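Side-chain contact in homoprotocatechuate 2,3-dioxygenase (Brevibacterium fuscum, PDB 4Z6M), which probably uses a ferrous iron centre and molecular oxygen for the extradiol cleavage of the aromatic ring of homoprotocatechuate: residues G166-Y169 and L170-G174. The protein carries 1 engineered substitution. Residues are numbered along the deposited sequence; the frame is centred on the assembly and turned at random.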
ATOM      1  N   GLY A 166      30.465 -21.729  12.030  1.00 11.63           N
ATOM      2  CA  GLY A 166      29.576 -21.892  10.887  1.00 11.58           C
ATOM      3  C   GLY A 166      29.761 -20.837   9.824  1.00 11.50           C
ATOM      4  O   GLY A 166      29.706 -21.132   8.638  1.00 11.94           O
ATOM      5  N   ARG A 167      29.957 -19.593  10.260  1.00 10.24           N
ATOM      6  CA  ARG A 167      30.185 -18.486   9.332  1.00 10.89           C
ATOM      7  C   ARG A 167      31.389 -18.721   8.423  1.00 11.01           C
ATOM      8  O   ARG A 167      31.298 -18.528   7.221  1.00 11.51           O
ATOM      9  CB  ARG A 167      30.338 -17.169  10.095  1.00 12.29           C
ATOM     10  CG  ARG A 167      30.786 -15.992   9.246  1.00 15.49           C
ATOM     11  CD  ARG A 167      31.199 -14.894  10.191  1.00 18.75           C
ATOM     12  NE  ARG A 167      31.585 -13.670   9.511  1.00 22.28           N
ATOM     13  CZ  ARG A 167      31.281 -12.458   9.982  1.00 24.07           C
ATOM     14  NH1 ARG A 167      30.561 -12.320  11.105  1.00 24.55           N
ATOM     15  NH2 ARG A 167      31.650 -11.395   9.319  1.00 30.69           N
ATOM     16  N   LYS A 168      32.511 -19.134   8.998  1.00 11.47           N
ATOM     17  CA  LYS A 168      33.712 -19.401   8.210  1.00 12.76           C
ATOM     18  C   LYS A 168      33.458 -20.477   7.147  1.00 11.79           C
ATOM     19  O   LYS A 168      33.849 -20.319   5.982  1.00 12.82           O
ATOM     20  CB  LYS A 168      34.857 -19.794   9.131  1.00 14.98           C
ATOM     21  CG  LYS A 168      36.198 -19.805   8.435  1.00 18.18           C
ATOM     22  CD  LYS A 168      36.567 -21.162   7.901  1.00 22.24           C
ATOM     23  CE  LYS A 168      38.075 -21.274   7.748  1.00 24.12           C
ATOM     24  NZ  LYS A 168      38.366 -22.391   6.829  1.00 24.96           N
ATOM     25  N   TYR A 169      32.776 -21.541   7.544  1.00 11.43           N
ATOM     26  CA  TYR A 169      32.443 -22.630   6.631  1.00 11.23           C
ATOM     27  C   TYR A 169      31.560 -22.141   5.473  1.00 10.00           C
ATOM     28  O   TYR A 169      31.827 -22.435   4.319  1.00 11.73           O
ATOM     29  CB  TYR A 169      31.822 -23.794   7.409  1.00 11.99           C
ATOM     30  CG  TYR A 169      30.752 -24.580   6.673  1.00 11.26           C
ATOM     31  CD1 TYR A 169      31.071 -25.418   5.613  1.00 12.24           C
ATOM     32  CD2 TYR A 169      29.432 -24.469   7.041  1.00 11.28           C
ATOM     33  CE1 TYR A 169      30.096 -26.131   4.937  1.00 12.36           C
ATOM     34  CE2 TYR A 169      28.440 -25.177   6.370  1.00 11.92           C
ATOM     35  CZ  TYR A 169      28.785 -26.003   5.333  1.00 11.19           C
ATOM     36  OH  TYR A 169      27.816 -26.708   4.676  1.00 12.71           O
ATOM     37  N   LEU A 170      30.541 -21.345   5.792  1.00  9.84           N
ATOM     38  CA  LEU A 170      29.652 -20.818   4.751  1.00 10.91           C
ATOM     39  C   LEU A 170      30.361 -19.815   3.866  1.00 10.58           C
ATOM     40  O   LEU A 170      30.086 -19.763   2.671  1.00 11.47           O
ATOM     41  CB  LEU A 170      28.366 -20.242   5.348  1.00 10.23           C
ATOM     42  CG  LEU A 170      27.397 -21.281   5.931  1.00 11.26           C
ATOM     43  CD1 LEU A 170      26.249 -20.598   6.644  1.00 11.52           C
ATOM     44  CD2 LEU A 170      26.857 -22.250   4.893  1.00 11.84           C
ATOM     45  N   GLU A 171      31.303 -19.041   4.415  1.00 11.67           N
ATOM     46  CA  GLU A 171      32.086 -18.150   3.569  1.00 12.08           C
ATOM     47  C   GLU A 171      32.965 -18.902   2.582  1.00 12.22           C
ATOM     48  O   GLU A 171      33.058 -18.527   1.407  1.00 13.39           O
ATOM     49  CB  GLU A 171      32.931 -17.203   4.429  1.00 13.95           C
ATOM     50  CG  GLU A 171      32.112 -16.144   5.142  1.00 15.64           C
ATOM     51  CD  GLU A 171      32.962 -15.302   6.071  1.00 18.22           C
ATOM     52  OE1 GLU A 171      33.888 -15.846   6.722  1.00 20.40           O
ATOM     53  OE2 GLU A 171      32.720 -14.100   6.125  1.00 21.03           O
ATOM     54  N   ASP A 172      33.589 -19.976   3.050  1.00 12.27           N
ATOM     55  CA  ASP A 172      34.418 -20.797   2.163  1.00 13.20           C
ATOM     56  C   ASP A 172      33.558 -21.381   1.050  1.00 13.70           C
ATOM     57  O   ASP A 172      33.990 -21.528  -0.085  1.00 15.85           O
ATOM     58  CB  ASP A 172      35.082 -21.931   2.960  1.00 15.59           C
ATOM     59  CG  ASP A 172      36.253 -21.452   3.827  1.00 16.47           C
ATOM     60  OD1 ASP A 172      36.779 -20.351   3.613  1.00 20.33           O
ATOM     61  OD2 ASP A 172      36.658 -22.216   4.724  1.00 19.48           O
ATOM     62  N   LEU A 173      32.319 -21.697   1.394  1.00 12.69           N
ATOM     63  CA  LEU A 173      31.357 -22.234   0.432  1.00 13.19           C
ATOM     64  C   LEU A 173      30.835 -21.200  -0.564  1.00 13.37           C
ATOM     65  O   LEU A 173      30.163 -21.554  -1.541  1.00 15.10           O
ATOM     66  CB  LEU A 173      30.216 -22.872   1.213  1.00 14.10           C
ATOM     67  CG  LEU A 173      29.124 -23.666   0.519  1.00 14.79           C
ATOM     68  CD1 LEU A 173      29.725 -24.822  -0.273  1.00 15.43           C
ATOM     69  CD2 LEU A 173      28.139 -24.131   1.570  1.00 14.98           C
ATOM     70  N   GLY A 174      31.138 -19.926  -0.306  1.00 12.67           N
ATOM     71  CA  GLY A 174      30.870 -18.826  -1.224  1.00 12.81           C
ATOM     72  C   GLY A 174      29.802 -17.855  -0.747  1.00 11.16           C
ATOM     73  O   GLY A 174      29.543 -16.844  -1.409  1.00 11.37           O
TER
HETATM   74  O   HOH W   1      39.097 -19.832   4.804  1.00 32.04           O
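Lys168 and Asp172, one helical turn apart, are brought together by a bend in the lysine chain: CG leaves anti to the backbone N, and chi2 of -93° then turns the chain toward the C-terminal end of the helix. NZ closes on Asp172 OD2 at 2.7 Å, a salt bridge made on the syn lone pair of that oxygen, while the lysine CD rests 3.3 Å from the same OD2. A water bridges the pair, giving a hydrogen bond to Asp172 OD1 (2.7 Å) and taking a weak one from Lys168 NZ, which is also bonded to the Ile5 carbonyl.

The neighbouring i to i+4 pair is looser. Arg167 runs extended from CG to NE, and Glu171, whose chi1 of -71° sets CG beside its own backbone N, reaches back across it. Glu171 OE2 sits at the guanidinium edge, 3.6 Å from Arg167 NE, but the two planes are turned 81° apart, so this is a long salt bridge rather than a flat paired one; the stronger partner of Arg167 is Asp180, through NH1.

On the buried side, Tyr169 CE2 touches Leu170 CD2 at 3.6 Å, and Tyr169 OH lies 4.0 Å from Leu173 CD2, the two side chains lying side by side and pointing the same way. That hydroxyl is hydrogen-bonded to Asp120 and Tyr94. Four i to i+4 backbone bonds, from Leu170 N to Leu173 N, link the two halves of the stretch, and Gly174, the first residue to leave helical backbone angles, has positive phi and closes the last turn in a Schellman motif, its N bonded to Glu171 O at 2.9 Å.

Helix 163-172 thus joins parts of both glyoxalase-family regions: Tyr169 and Leu170 pack on Tyr126 of strand 125-129, Leu173 meets Tyr93 and Tyr94 of helix 84-96, and Arg167 and Glu171 lie against Val177 of strand 176-182.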